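Local structure of restriction endonuclease R.BpuJI (Bacillus pumilus, 2VLA) at residues Ile135-Gln143 with Gln213-Ile223; Phe44-Ile53 with Lys62-Ala73. The protein probably cleaves DNA as a restriction endonuclease, this chain being its recognition domain, captured here in complex with cognate DNA. One frame throughout, in Å; residues are numbered along the deposited sequence.

Contact 1 of 2, residues Ile135-Gln143 with Gln213-Ile223. With nucleotides of chain C.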
loop_
_atom_site.group_PDB
_atom_site.type_symbol
_atom_site.label_atom_id
_atom_site.label_comp_id
_atom_site.label_asym_id
_atom_site.label_seq_id
_atom_site.Cartn_x
_atom_site.Cartn_y
_atom_site.Cartn_z
ATOM N N ILE A 135 -8.060 8.888 -0.606
ATOM C CA ILE A 135 -7.408 8.915 0.674
ATOM C C ILE A 135 -5.925 8.577 0.558
ATOM O O ILE A 135 -5.523 7.759 -0.276
ATOM C CB ILE A 135 -8.089 7.917 1.654
ATOM C CG1 ILE A 135 -7.698 8.227 3.101
ATOM C CG2 ILE A 135 -7.753 6.459 1.270
ATOM C CD1 ILE A 135 -8.367 9.478 3.664
ATOM N N ARG A 136 -5.122 9.217 1.397
ATOM C CA ARG A 136 -3.755 8.788 1.649
ATOM C C ARG A 136 -3.780 7.987 2.930
ATOM O O ARG A 136 -3.789 8.533 4.023
ATOM C CB ARG A 136 -2.838 10.014 1.841
ATOM C CG ARG A 136 -2.876 11.034 0.699
ATOM C CD ARG A 136 -1.838 12.093 0.927
ATOM N NE ARG A 136 -1.958 13.177 -0.026
ATOM C CZ ARG A 136 -0.945 13.921 -0.426
ATOM N NH1 ARG A 136 0.280 13.681 0.027
ATOM N NH2 ARG A 136 -1.161 14.923 -1.260
ATOM N N GLN A 137 -3.825 6.649 2.807
ATOM C CA GLN A 137 -4.235 5.847 3.952
ATOM C C GLN A 137 -3.173 5.761 5.045
ATOM O O GLN A 137 -3.513 5.659 6.216
ATOM C CB GLN A 137 -4.680 4.429 3.525
ATOM C CG GLN A 137 -3.574 3.453 3.096
ATOM C CD GLN A 137 -3.275 3.485 1.610
ATOM O OE1 GLN A 137 -3.298 4.546 0.966
ATOM N NE2 GLN A 137 -2.939 2.325 1.056
ATOM N N PHE A 138 -1.908 5.903 4.696
ATOM C CA PHE A 138 -0.873 5.779 5.730
ATOM C C PHE A 138 -0.738 7.034 6.615
ATOM O O PHE A 138 -0.764 6.938 7.831
ATOM C CB PHE A 138 0.453 5.312 5.129
ATOM C CG PHE A 138 0.407 3.884 4.665
ATOM C CD1 PHE A 138 0.259 2.881 5.585
ATOM C CD2 PHE A 138 0.394 3.568 3.353
ATOM C CE1 PHE A 138 0.192 1.498 5.174
ATOM C CE2 PHE A 138 0.310 2.226 2.920
ATOM C CZ PHE A 138 0.211 1.194 3.865
ATOM N N PRO A 139 -0.718 8.242 6.002
ATOM C CA PRO A 139 -0.908 9.403 6.843
ATOM C C PRO A 139 -2.151 9.290 7.747
ATOM O O PRO A 139 -2.098 9.625 8.925
ATOM C CB PRO A 139 -1.037 10.539 5.821
ATOM C CG PRO A 139 -0.170 10.089 4.693
ATOM C CD PRO A 139 -0.416 8.603 4.609
ATOM N N TYR A 140 -3.251 8.816 7.190
ATOM C CA TYR A 140 -4.470 8.743 7.929
ATOM C C TYR A 140 -4.360 7.771 9.131
ATOM O O TYR A 140 -4.749 8.079 10.246
ATOM C CB TYR A 140 -5.645 8.362 7.018
ATOM C CG TYR A 140 -6.987 8.626 7.647
ATOM C CD1 TYR A 140 -7.570 7.690 8.460
ATOM C CD2 TYR A 140 -7.653 9.862 7.475
ATOM C CE1 TYR A 140 -8.745 7.914 9.059
ATOM C CE2 TYR A 140 -8.842 10.086 8.081
ATOM C CZ TYR A 140 -9.394 9.121 8.879
ATOM O OH TYR A 140 -10.592 9.283 9.526
ATOM N N ILE A 141 -3.821 6.563 8.877
ATOM C CA ILE A 141 -3.625 5.559 9.950
ATOM C C ILE A 141 -2.753 6.135 11.057
ATOM O O ILE A 141 -3.067 6.023 12.244
ATOM C CB ILE A 141 -2.982 4.258 9.402
ATOM C CG1 ILE A 141 -3.978 3.484 8.549
ATOM C CG2 ILE A 141 -2.479 3.370 10.553
ATOM C CD1 ILE A 141 -3.317 2.527 7.579
ATOM N N LEU A 142 -1.652 6.768 10.670
ATOM C CA LEU A 142 -0.759 7.330 11.643
ATOM C C LEU A 142 -1.483 8.414 12.501
ATOM O O LEU A 142 -1.314 8.464 13.710
ATOM C CB LEU A 142 0.457 7.933 10.943
ATOM C CG LEU A 142 1.440 6.880 10.380
ATOM C CD1 LEU A 142 2.521 7.626 9.616
ATOM C CD2 LEU A 142 2.059 5.977 11.508
ATOM N N GLN A 143 -2.300 9.268 11.869
ATOM C CA GLN A 143 -3.036 10.241 12.635
ATOM C C GLN A 143 -4.084 9.612 13.563
ATOM O O GLN A 143 -4.274 10.060 14.682
ATOM C CB GLN A 143 -3.690 11.269 11.714
ATOM C CG GLN A 143 -4.387 12.435 12.459
ATOM C CD GLN A 143 -3.411 13.357 13.143
ATOM O OE1 GLN A 143 -2.237 13.374 12.833
ATOM N NE2 GLN A 143 -3.938 14.236 13.979
ATOM N N GLN A 213 -0.970 -3.952 4.582
ATOM C CA GLN A 213 -0.773 -2.520 4.672
ATOM C C GLN A 213 -0.078 -2.182 5.995
ATOM O O GLN A 213 0.927 -1.436 6.026
ATOM C CB GLN A 213 -2.117 -1.782 4.515
ATOM C CG GLN A 213 -2.595 -1.731 3.072
ATOM C CD GLN A 213 -3.945 -1.086 2.930
ATOM O OE1 GLN A 213 -4.042 0.146 2.727
ATOM N NE2 GLN A 213 -4.991 -1.870 2.998
ATOM N N LEU A 214 -0.583 -2.722 7.110
ATOM C CA LEU A 214 0.049 -2.476 8.365
ATOM C C LEU A 214 1.509 -2.991 8.370
ATOM O O LEU A 214 2.374 -2.377 8.943
ATOM C CB LEU A 214 -0.765 -3.066 9.530
ATOM C CG LEU A 214 -2.120 -2.409 9.730
ATOM C CD1 LEU A 214 -2.952 -3.174 10.715
ATOM C CD2 LEU A 214 -1.941 -1.009 10.194
ATOM N N ASN A 215 1.751 -4.166 7.758
ATOM C CA ASN A 215 3.121 -4.666 7.637
ATOM C C ASN A 215 4.076 -3.652 7.025
ATOM O O ASN A 215 5.239 -3.585 7.409
ATOM C CB ASN A 215 3.158 -5.954 6.771
ATOM C CG ASN A 215 2.681 -7.198 7.492
ATOM O OD1 ASN A 215 2.482 -7.206 8.706
ATOM N ND2 ASN A 215 2.498 -8.258 6.716
ATOM N N TYR A 216 3.629 -2.930 6.006
ATOM C CA TYR A 216 4.523 -1.982 5.354
ATOM C C TYR A 216 4.831 -0.801 6.273
ATOM O O TYR A 216 5.926 -0.305 6.274
ATOM C CB TYR A 216 3.978 -1.549 3.954
ATOM C CG TYR A 216 3.887 -2.745 3.032
ATOM C CD1 TYR A 216 4.968 -3.588 2.869
ATOM C CD2 TYR A 216 2.697 -3.084 2.417
ATOM C CE1 TYR A 216 4.879 -4.732 2.114
ATOM C CE2 TYR A 216 2.597 -4.242 1.663
ATOM C CZ TYR A 216 3.708 -5.063 1.522
ATOM O OH TYR A 216 3.615 -6.274 0.818
ATOM N N LEU A 217 3.870 -0.409 7.084
ATOM C CA LEU A 217 4.108 0.617 8.071
ATOM C C LEU A 217 5.047 0.110 9.200
ATOM O O LEU A 217 5.800 0.892 9.793
ATOM C CB LEU A 217 2.770 1.107 8.637
ATOM C CG LEU A 217 2.679 2.505 9.214
ATOM C CD1 LEU A 217 3.067 3.558 8.176
ATOM C CD2 LEU A 217 1.271 2.759 9.754
ATOM N N GLU A 218 5.015 -1.198 9.465
ATOM C CA GLU A 218 5.920 -1.790 10.417
ATOM C C GLU A 218 7.341 -1.913 9.844
ATOM O O GLU A 218 8.328 -1.643 10.543
ATOM C CB GLU A 218 5.408 -3.166 10.841
ATOM C CG GLU A 218 6.208 -3.806 11.978
ATOM C CD GLU A 218 5.647 -5.148 12.389
ATOM O OE1 GLU A 218 5.688 -6.085 11.552
ATOM O OE2 GLU A 218 5.165 -5.255 13.546
ATOM N N LEU A 219 7.441 -2.279 8.566
ATOM C CA LEU A 219 8.730 -2.310 7.893
ATOM C C LEU A 219 9.381 -0.934 7.777
ATOM O O LEU A 219 10.589 -0.831 7.704
ATOM C CB LEU A 219 8.592 -2.954 6.509
ATOM C CG LEU A 219 8.412 -4.478 6.507
ATOM C CD1 LEU A 219 7.898 -4.942 5.189
ATOM C CD2 LEU A 219 9.730 -5.147 6.848
ATOM N N ALA A 220 8.558 0.107 7.752
ATOM C CA ALA A 220 9.027 1.502 7.762
ATOM C C ALA A 220 9.473 1.931 9.176
ATOM O O ALA A 220 9.963 3.043 9.370
ATOM C CB ALA A 220 7.919 2.412 7.257
ATOM N N ASN A 221 9.337 1.018 10.144
ATOM C CA ASN A 221 9.683 1.287 11.542
ATOM C C ASN A 221 8.823 2.372 12.192
ATOM O O ASN A 221 9.257 3.028 13.132
ATOM C CB ASN A 221 11.159 1.667 11.665
ATOM C CG ASN A 221 12.062 0.468 11.653
ATOM O OD1 ASN A 221 11.630 -0.648 11.945
ATOM N ND2 ASN A 221 13.329 0.682 11.320
ATOM N N LEU A 222 7.593 2.527 11.721
ATOM C CA LEU A 222 6.710 3.550 12.279
ATOM C C LEU A 222 5.736 2.979 13.303
ATOM O O LEU A 222 5.269 3.709 14.199
ATOM C CB LEU A 222 5.975 4.283 11.176
ATOM C CG LEU A 222 6.901 4.908 10.144
ATOM C CD1 LEU A 222 6.101 5.637 9.105
ATOM C CD2 LEU A 222 7.951 5.829 10.814
ATOM N N ILE A 223 5.487 1.669 13.221
ATOM C CA ILE A 223 4.607 0.992 14.166
ATOM C C ILE A 223 5.151 -0.359 14.532
ATOM O O ILE A 223 6.064 -0.857 13.894
ATOM C CB ILE A 223 3.199 0.823 13.602
ATOM C CG1 ILE A 223 3.202 -0.154 12.397
ATOM C CG2 ILE A 223 2.592 2.214 13.228
ATOM C CD1 ILE A 223 1.842 -0.652 11.922
ATOM P P DC C 3 2.848 -12.132 7.548
ATOM O OP1 DC C 3 4.245 -11.818 7.928
ATOM O OP2 DC C 3 1.830 -11.088 7.452
ATOM O "O5'" DC C 3 2.852 -12.876 6.134
ATOM C "C5'" DC C 3 3.770 -13.931 5.887
ATOM C "C4'" DC C 3 3.417 -14.652 4.613
ATOM O "O4'" DC C 3 2.208 -15.412 4.796
ATOM C "C3'" DC C 3 3.117 -13.718 3.445
ATOM O "O3'" DC C 3 3.696 -14.159 2.233
ATOM C "C2'" DC C 3 1.595 -13.775 3.342
ATOM C "C1'" DC C 3 1.420 -15.240 3.641
ATOM N N1 DC C 3 0.069 -15.673 3.907
ATOM C C2 DC C 3 -0.344 -16.965 3.523
ATOM O O2 DC C 3 0.483 -17.775 3.015
ATOM N N3 DC C 3 -1.622 -17.314 3.762
ATOM C C4 DC C 3 -2.468 -16.460 4.328
ATOM N N4 DC C 3 -3.710 -16.862 4.549
ATOM C C5 DC C 3 -2.063 -15.153 4.690
ATOM C C6 DC C 3 -0.819 -14.792 4.431
#
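Q137 and F138, in the first turn of helix 137-150, meet Q213 on helix 203-219, and each meets a different part of it. The edge of the F138 ring points at the backbone carbonyl, CE1 lying 3.1 Å from Q213 O near the ring plane, while CZ rests 3.8 Å from Q213 CB. Packing is tight here. Beside it the two amides join at nearly a right angle: Q137 NE2 donates to Q213 OE1 over 3.0 Å in a bent bond (N-H...O 147°), with the donor tilted out of the carbonyl plane. Q137 can do this because its CG sits between the backbone N and carbonyl carbon (chi1 73°) and the chain bends at chi2, with CG over the rim of one face of the F138 ring. The NE2 of Q213 is satisfied by H209 O, one turn back.

Further along, the packing is apolar and looser. L217 spreads its methyls between three neighbours: CD1 faces F138 CD1 obliquely, whereas CD2 lies 3.7 Å from L142 CD2 and 3.9 Å from I141 CG2; L217 was modelled in two conformers, and these distances hold for one. L142 CD1 then approaches L222 CD1 at 4.1 Å, just past the Schellman motif at N221 that ends the helix.

N215, turned away from helix 137-150, faces the nucleic acid, giving ND2 to OP2 of DC3 of chain C in a nearly straight 3.0 Å bond. The helices cross at 77°, with helix 102-112 and helix 157-165 packing around them. One helix thus carries two chemistries: a greasy flank with one buried amide pair packs it into the buried interior of the domain, and a neutral amide on another flank holds a backbone phosphate, a contact that reads no base.

Contact 2 of 2, residues Phe44-Ile53 with Lys62-Ala73. With nucleotides of chain B; nucleotides of chain C.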
loop_
_atom_site.group_PDB
_atom_site.type_symbol
_atom_site.label_atom_id
_atom_site.label_comp_id
_atom_site.label_asym_id
_atom_site.label_seq_id
_atom_site.Cartn_x
_atom_site.Cartn_y
_atom_site.Cartn_z
ATOM N N PHE A 44 14.044 -7.751 -20.779
ATOM C CA PHE A 44 13.800 -7.557 -19.346
ATOM C C PHE A 44 13.118 -8.767 -18.724
ATOM O O PHE A 44 13.529 -9.248 -17.676
ATOM C CB PHE A 44 12.945 -6.319 -19.119
ATOM C CG PHE A 44 12.674 -6.027 -17.666
ATOM C CD1 PHE A 44 13.696 -5.642 -16.818
ATOM C CD2 PHE A 44 11.402 -6.151 -17.152
ATOM C CE1 PHE A 44 13.444 -5.380 -15.485
ATOM C CE2 PHE A 44 11.144 -5.879 -15.820
ATOM C CZ PHE A 44 12.158 -5.512 -14.989
ATOM N N VAL A 45 12.084 -9.263 -19.385
ATOM C CA VAL A 45 11.337 -10.408 -18.881
ATOM C C VAL A 45 12.242 -11.607 -18.701
ATOM O O VAL A 45 12.239 -12.240 -17.651
ATOM C CB VAL A 45 10.168 -10.777 -19.832
ATOM C CG1 VAL A 45 9.518 -12.092 -19.407
ATOM C CG2 VAL A 45 9.142 -9.642 -19.861
ATOM N N LYS A 46 13.023 -11.917 -19.725
ATOM C CA LYS A 46 13.846 -13.114 -19.713
ATOM C C LYS A 46 14.941 -12.995 -18.674
ATOM O O LYS A 46 15.149 -13.906 -17.862
ATOM C CB LYS A 46 14.460 -13.355 -21.100
ATOM C CG LYS A 46 15.519 -14.458 -21.136
ATOM N N ASP A 47 15.633 -11.862 -18.688
ATOM C CA ASP A 47 16.784 -11.660 -17.831
ATOM C C ASP A 47 16.384 -11.532 -16.359
ATOM O O ASP A 47 17.069 -12.044 -15.469
ATOM C CB ASP A 47 17.565 -10.431 -18.287
ATOM C CG ASP A 47 18.260 -10.644 -19.634
ATOM O OD1 ASP A 47 18.456 -11.821 -20.031
ATOM O OD2 ASP A 47 18.598 -9.642 -20.290
ATOM N N PHE A 48 15.266 -10.867 -16.103
ATOM C CA PHE A 48 14.766 -10.757 -14.744
ATOM C C PHE A 48 14.445 -12.145 -14.178
ATOM O O PHE A 48 14.895 -12.503 -13.101
ATOM C CB PHE A 48 13.521 -9.868 -14.693
ATOM C CG PHE A 48 12.978 -9.678 -13.316
ATOM C CD1 PHE A 48 12.154 -10.637 -12.746
ATOM C CD2 PHE A 48 13.272 -8.522 -12.590
ATOM C CE1 PHE A 48 11.652 -10.473 -11.474
ATOM C CE2 PHE A 48 12.786 -8.356 -11.310
ATOM C CZ PHE A 48 11.964 -9.328 -10.753
ATOM N N ASN A 49 13.659 -12.914 -14.920
ATOM C CA ASN A 49 13.229 -14.233 -14.468
ATOM C C ASN A 49 14.411 -15.185 -14.267
ATOM O O ASN A 49 14.445 -15.942 -13.312
ATOM C CB ASN A 49 12.267 -14.850 -15.473
ATOM C CG ASN A 49 10.875 -14.270 -15.389
ATOM O OD1 ASN A 49 10.652 -13.232 -14.760
ATOM N ND2 ASN A 49 9.917 -14.943 -16.035
ATOM N N ASN A 50 15.374 -15.138 -15.180
ATOM C CA ASN A 50 16.552 -15.993 -15.082
ATOM C C ASN A 50 17.387 -15.720 -13.835
ATOM O O ASN A 50 17.983 -16.638 -13.272
ATOM C CB ASN A 50 17.421 -15.871 -16.342
ATOM C CG ASN A 50 16.854 -16.649 -17.525
ATOM O OD1 ASN A 50 16.027 -17.541 -17.355
ATOM N ND2 ASN A 50 17.298 -16.306 -18.726
ATOM N N ARG A 51 17.430 -14.461 -13.401
ATOM C CA ARG A 51 18.116 -14.114 -12.162
ATOM C C ARG A 51 17.273 -14.468 -10.923
ATOM O O ARG A 51 17.791 -15.025 -9.951
ATOM C CB ARG A 51 18.484 -12.620 -12.140
ATOM C CG ARG A 51 19.599 -12.211 -13.117
ATOM C CD ARG A 51 21.003 -12.246 -12.474
ATOM N NE ARG A 51 21.143 -11.384 -11.280
ATOM C CZ ARG A 51 21.583 -10.115 -11.295
ATOM N NH1 ARG A 51 21.905 -9.517 -12.438
ATOM N NH2 ARG A 51 21.689 -9.444 -10.157
ATOM N N LEU A 52 15.978 -14.153 -10.954
ATOM C CA LEU A 52 15.133 -14.322 -9.756
ATOM C C LEU A 52 14.991 -15.798 -9.386
ATOM O O LEU A 52 14.928 -16.153 -8.201
ATOM C CB LEU A 52 13.742 -13.674 -9.954
ATOM C CG LEU A 52 12.816 -13.772 -8.729
ATOM C CD1 LEU A 52 13.447 -13.106 -7.499
ATOM C CD2 LEU A 52 11.455 -13.154 -9.029
ATOM N N ILE A 53 14.982 -16.660 -10.383
ATOM C CA ILE A 53 14.765 -18.079 -10.110
ATOM C C ILE A 53 15.916 -18.695 -9.251
ATOM O O ILE A 53 15.731 -19.703 -8.559
ATOM C CB ILE A 53 14.576 -18.896 -11.397
ATOM C CG1 ILE A 53 13.944 -20.256 -11.056
ATOM C CG2 ILE A 53 15.929 -19.099 -12.118
ATOM C CD1 ILE A 53 13.483 -21.049 -12.269
ATOM N N LYS A 62 7.245 -20.437 -14.144
ATOM C CA LYS A 62 7.326 -19.163 -14.860
ATOM C C LYS A 62 6.249 -18.203 -14.400
ATOM O O LYS A 62 6.489 -17.017 -14.286
ATOM C CB LYS A 62 7.207 -19.380 -16.358
ATOM C CG LYS A 62 7.223 -18.081 -17.156
ATOM C CD LYS A 62 7.283 -18.343 -18.634
ATOM C CE LYS A 62 7.201 -17.047 -19.429
ATOM N NZ LYS A 62 5.836 -16.477 -19.398
ATOM N N LYS A 63 5.050 -18.714 -14.156
ATOM C CA LYS A 63 3.936 -17.867 -13.735
ATOM C C LYS A 63 4.292 -17.103 -12.446
ATOM O O LYS A 63 4.034 -15.906 -12.315
ATOM C CB LYS A 63 2.667 -18.707 -13.528
ATOM C CG LYS A 63 1.426 -17.893 -13.057
ATOM C CD LYS A 63 1.076 -16.743 -14.031
ATOM C CE LYS A 63 -0.300 -16.151 -13.758
ATOM N NZ LYS A 63 -1.398 -17.035 -14.131
ATOM N N THR A 64 4.880 -17.807 -11.505
ATOM C CA THR A 64 5.290 -17.205 -10.248
ATOM C C THR A 64 6.367 -16.174 -10.453
ATOM O O THR A 64 6.304 -15.081 -9.887
ATOM C CB THR A 64 5.758 -18.303 -9.284
ATOM O OG1 THR A 64 4.630 -19.101 -8.975
ATOM C CG2 THR A 64 6.371 -17.745 -8.012
ATOM N N LEU A 65 7.358 -16.497 -11.278
ATOM C CA LEU A 65 8.405 -15.531 -11.594
ATOM C C LEU A 65 7.803 -14.260 -12.229
ATOM O O LEU A 65 8.149 -13.135 -11.846
ATOM C CB LEU A 65 9.458 -16.168 -12.524
ATOM C CG LEU A 65 10.272 -17.330 -11.931
ATOM C CD1 LEU A 65 11.036 -18.034 -13.043
ATOM C CD2 LEU A 65 11.207 -16.811 -10.863
ATOM N N ASP A 66 6.933 -14.450 -13.219
ATOM C CA ASP A 66 6.265 -13.342 -13.867
ATOM C C ASP A 66 5.487 -12.507 -12.847
ATOM O O ASP A 66 5.533 -11.275 -12.868
ATOM C CB ASP A 66 5.282 -13.862 -14.943
ATOM C CG ASP A 66 5.980 -14.381 -16.204
ATOM O OD1 ASP A 66 7.148 -14.026 -16.446
ATOM O OD2 ASP A 66 5.316 -15.095 -16.979
ATOM N N ASN A 67 4.766 -13.164 -11.961
ATOM C CA ASN A 67 3.963 -12.447 -10.987
ATOM C C ASN A 67 4.847 -11.641 -10.014
ATOM O O ASN A 67 4.516 -10.487 -9.671
ATOM C CB ASN A 67 3.048 -13.401 -10.200
ATOM C CG ASN A 67 1.856 -13.912 -11.011
ATOM O OD1 ASN A 67 1.499 -13.370 -12.065
ATOM N ND2 ASN A 67 1.176 -14.893 -10.459
ATOM N N HIS A 68 5.962 -12.210 -9.570
ATOM C CA HIS A 68 6.908 -11.418 -8.785
ATOM C C HIS A 68 7.295 -10.148 -9.567
ATOM O O HIS A 68 7.328 -9.031 -9.015
ATOM C CB HIS A 68 8.171 -12.224 -8.450
ATOM C CG HIS A 68 8.067 -13.029 -7.202
ATOM N ND1 HIS A 68 8.691 -12.657 -6.034
ATOM C CD2 HIS A 68 7.481 -14.232 -6.958
ATOM C CE1 HIS A 68 8.484 -13.591 -5.119
ATOM N NE2 HIS A 68 7.726 -14.541 -5.651
ATOM N N ARG A 69 7.650 -10.328 -10.830
ATOM C CA ARG A 69 8.146 -9.219 -11.630
ATOM C C ARG A 69 7.097 -8.140 -11.766
ATOM O O ARG A 69 7.376 -6.937 -11.539
ATOM C CB ARG A 69 8.558 -9.697 -13.013
ATOM C CG ARG A 69 9.377 -8.705 -13.777
ATOM C CD ARG A 69 9.710 -9.183 -15.165
ATOM N NE ARG A 69 8.513 -9.304 -15.968
ATOM C CZ ARG A 69 7.958 -10.454 -16.317
ATOM N NH1 ARG A 69 8.534 -11.594 -15.987
ATOM N NH2 ARG A 69 6.816 -10.457 -17.011
ATOM N N THR A 70 5.884 -8.527 -12.143
ATOM C CA THR A 70 4.879 -7.522 -12.444
ATOM C C THR A 70 4.210 -6.985 -11.202
ATOM O O THR A 70 4.048 -5.767 -11.065
ATOM C CB THR A 70 3.824 -8.009 -13.461
ATOM O OG1 THR A 70 2.968 -8.990 -12.860
ATOM C CG2 THR A 70 4.510 -8.589 -14.711
ATOM N N GLU A 71 3.828 -7.863 -10.285
ATOM C CA GLU A 71 3.026 -7.461 -9.135
ATOM C C GLU A 71 3.828 -6.783 -8.063
ATOM O O GLU A 71 3.334 -5.832 -7.417
ATOM C CB GLU A 71 2.308 -8.644 -8.509
ATOM C CG GLU A 71 1.330 -9.386 -9.407
ATOM C CD GLU A 71 0.461 -10.351 -8.599
ATOM O OE1 GLU A 71 -0.354 -9.867 -7.787
ATOM O OE2 GLU A 71 0.632 -11.611 -8.740
ATOM N N ILE A 72 5.035 -7.291 -7.805
ATOM C CA ILE A 72 5.787 -6.874 -6.617
ATOM C C ILE A 72 6.896 -5.911 -7.001
ATOM O O ILE A 72 6.871 -4.749 -6.612
ATOM C CB ILE A 72 6.335 -8.095 -5.791
ATOM C CG1 ILE A 72 5.180 -9.039 -5.420
ATOM C CG2 ILE A 72 7.046 -7.583 -4.556
ATOM C CD1 ILE A 72 4.051 -8.398 -4.565
ATOM N N ALA A 73 7.826 -6.353 -7.810
ATOM C CA ALA A 73 8.892 -5.462 -8.247
ATOM C C ALA A 73 8.316 -4.264 -9.040
ATOM O O ALA A 73 8.715 -3.128 -8.819
ATOM C CB ALA A 73 9.919 -6.231 -9.087
ATOM P P DC B 5 0.350 -6.307 -13.048
ATOM O OP1 DC B 5 1.253 -5.378 -13.758
ATOM O OP2 DC B 5 0.924 -7.306 -12.137
ATOM O "O5'" DC B 5 -0.783 -5.418 -12.343
ATOM C "C5'" DC B 5 -1.268 -5.721 -11.060
ATOM C "C4'" DC B 5 -2.732 -6.052 -11.097
ATOM O "O4'" DC B 5 -2.942 -7.232 -11.927
ATOM C "C3'" DC B 5 -3.345 -6.385 -9.757
ATOM O "O3'" DC B 5 -4.740 -6.079 -9.779
ATOM C "C2'" DC B 5 -3.041 -7.886 -9.687
ATOM C "C1'" DC B 5 -3.424 -8.285 -11.108
ATOM N N1 DC B 5 -2.867 -9.571 -11.534
ATOM C C2 DC B 5 -3.713 -10.639 -11.863
ATOM O O2 DC B 5 -4.948 -10.463 -11.847
ATOM N N3 DC B 5 -3.153 -11.835 -12.223
ATOM C C4 DC B 5 -1.838 -11.979 -12.234
ATOM N N4 DC B 5 -1.335 -13.174 -12.596
ATOM C C5 DC B 5 -0.957 -10.937 -11.884
ATOM C C6 DC B 5 -1.509 -9.750 -11.553
ATOM P P DG C 6 4.454 -22.679 -7.988
ATOM O OP1 DG C 6 4.764 -24.156 -7.901
ATOM O OP2 DG C 6 5.407 -21.778 -8.656
ATOM O "O5'" DG C 6 3.031 -22.443 -8.695
ATOM C "C5'" DG C 6 1.921 -23.193 -8.295
ATOM C "C4'" DG C 6 0.684 -22.637 -8.902
ATOM O "O4'" DG C 6 0.433 -21.356 -8.261
ATOM C "C3'" DG C 6 0.730 -22.328 -10.406
ATOM O "O3'" DG C 6 -0.536 -22.589 -10.966
ATOM C "C2'" DG C 6 0.991 -20.835 -10.439
ATOM C "C1'" DG C 6 0.133 -20.399 -9.252
ATOM N N9 DG C 6 0.350 -19.057 -8.743
ATOM C C8 DG C 6 1.453 -18.278 -8.871
ATOM N N7 DG C 6 1.302 -17.087 -8.320
ATOM C C5 DG C 6 0.019 -17.108 -7.803
ATOM C C6 DG C 6 -0.727 -16.119 -7.121
ATOM O O6 DG C 6 -0.335 -14.973 -6.828
ATOM N N1 DG C 6 -1.996 -16.552 -6.798
ATOM C C2 DG C 6 -2.503 -17.805 -7.070
ATOM N N2 DG C 6 -3.745 -18.037 -6.648
ATOM N N3 DG C 6 -1.813 -18.736 -7.716
ATOM C C4 DG C 6 -0.581 -18.317 -8.063
ATOM P P DC C 5 5.480 -17.098 -4.251
ATOM O OP1 DC C 5 6.920 -16.874 -4.182
ATOM O OP2 DC C 5 4.699 -16.091 -5.003
ATOM O "O5'" DC C 5 5.139 -18.553 -4.842
ATOM C "C5'" DC C 5 5.360 -19.769 -4.088
ATOM C "C4'" DC C 5 4.341 -20.754 -4.576
ATOM O "O4'" DC C 5 3.010 -20.352 -4.095
ATOM C "C3'" DC C 5 4.238 -20.809 -6.099
ATOM O "O3'" DC C 5 4.181 -22.199 -6.480
ATOM C "C2'" DC C 5 2.943 -20.117 -6.449
ATOM C "C1'" DC C 5 2.115 -20.229 -5.193
ATOM N N1 DC C 5 1.276 -19.021 -4.855
ATOM C C2 DC C 5 -0.017 -19.222 -4.404
ATOM O O2 DC C 5 -0.510 -20.368 -4.401
ATOM N N3 DC C 5 -0.775 -18.149 -4.016
ATOM C C4 DC C 5 -0.210 -16.954 -4.004
ATOM N N4 DC C 5 -0.965 -15.919 -3.587
ATOM C C5 DC C 5 1.095 -16.728 -4.453
ATOM C C6 DC C 5 1.830 -17.772 -4.834
#
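D66 OD1 is gripped by two donors from opposite faces of its carboxylate: N49 ND2 across the contact at 2.9 Å, and R69 NH1 at 2.8 Å from one turn along its own helix, on the anti side. The second oxygen, OD2, offers its syn lone pair to K62 NZ. R69 NH1 also gives a more bent bond (131°) to N49 OD1 at 2.9 Å, in the guanidinium plane, so N49, D66 and R69 close a triangle of bonds.

The shaft of R69 starts with CG opposite the backbone N (chi1 -166°), which lays CG over the face of the F48 ring as a CH-pi contact, 3.6 Å from the centroid. The chain then bends at chi3 and turns the guanidinium under the methyls of V45. Replacing R69 with an alanine would probably lose the CH-pi contact and the V45 cover, leaving D66 OD1 with N49 ND2 but without the shared donor. Toward the start of helix 62-76, L65 packs on N49, L52 and I53, and L52 CD2 abuts H68 CB at 3.5 Å.

Helices 41-56 and 62-76 cross at 110° with a short turn between, consistent with a helix-turn-helix whose second member is the recognition helix. Its far side meets DNA: N67 OD1 accepts from N4 of DC5 of chain B at 2.9 Å, and T64, T70 and H68 bind phosphates. H68 NE2 points straight at OP1 of DC5 of chain C, with ND1 held by Y29. The N49 amide thus ties helix 41-56 to the charge network of helix 62-76, probably steadying how the latter meets DNA.

Overall arrangement
Contact 2 closes before contact 1 opens along the chain, and the two sit about 27 Å apart between centres, with nearest atoms about 6 Å apart and no touch. The centre of contact 1 lies about 9 Å from the centre of the chain and that of contact 2 about 21 Å, yet the bound DNA connects them: both reach chain C, the first at the phosphate of DC3, the second at DC5 and DG6 and at the partner strand. Contact 1 adds another phosphate contact, through N215, to the phosphate and base contacts of segment 62-73. Segment 135-143 includes I135 of the polyether pocket, and the side chain of Q137 is about 13 Å from a sodium ion.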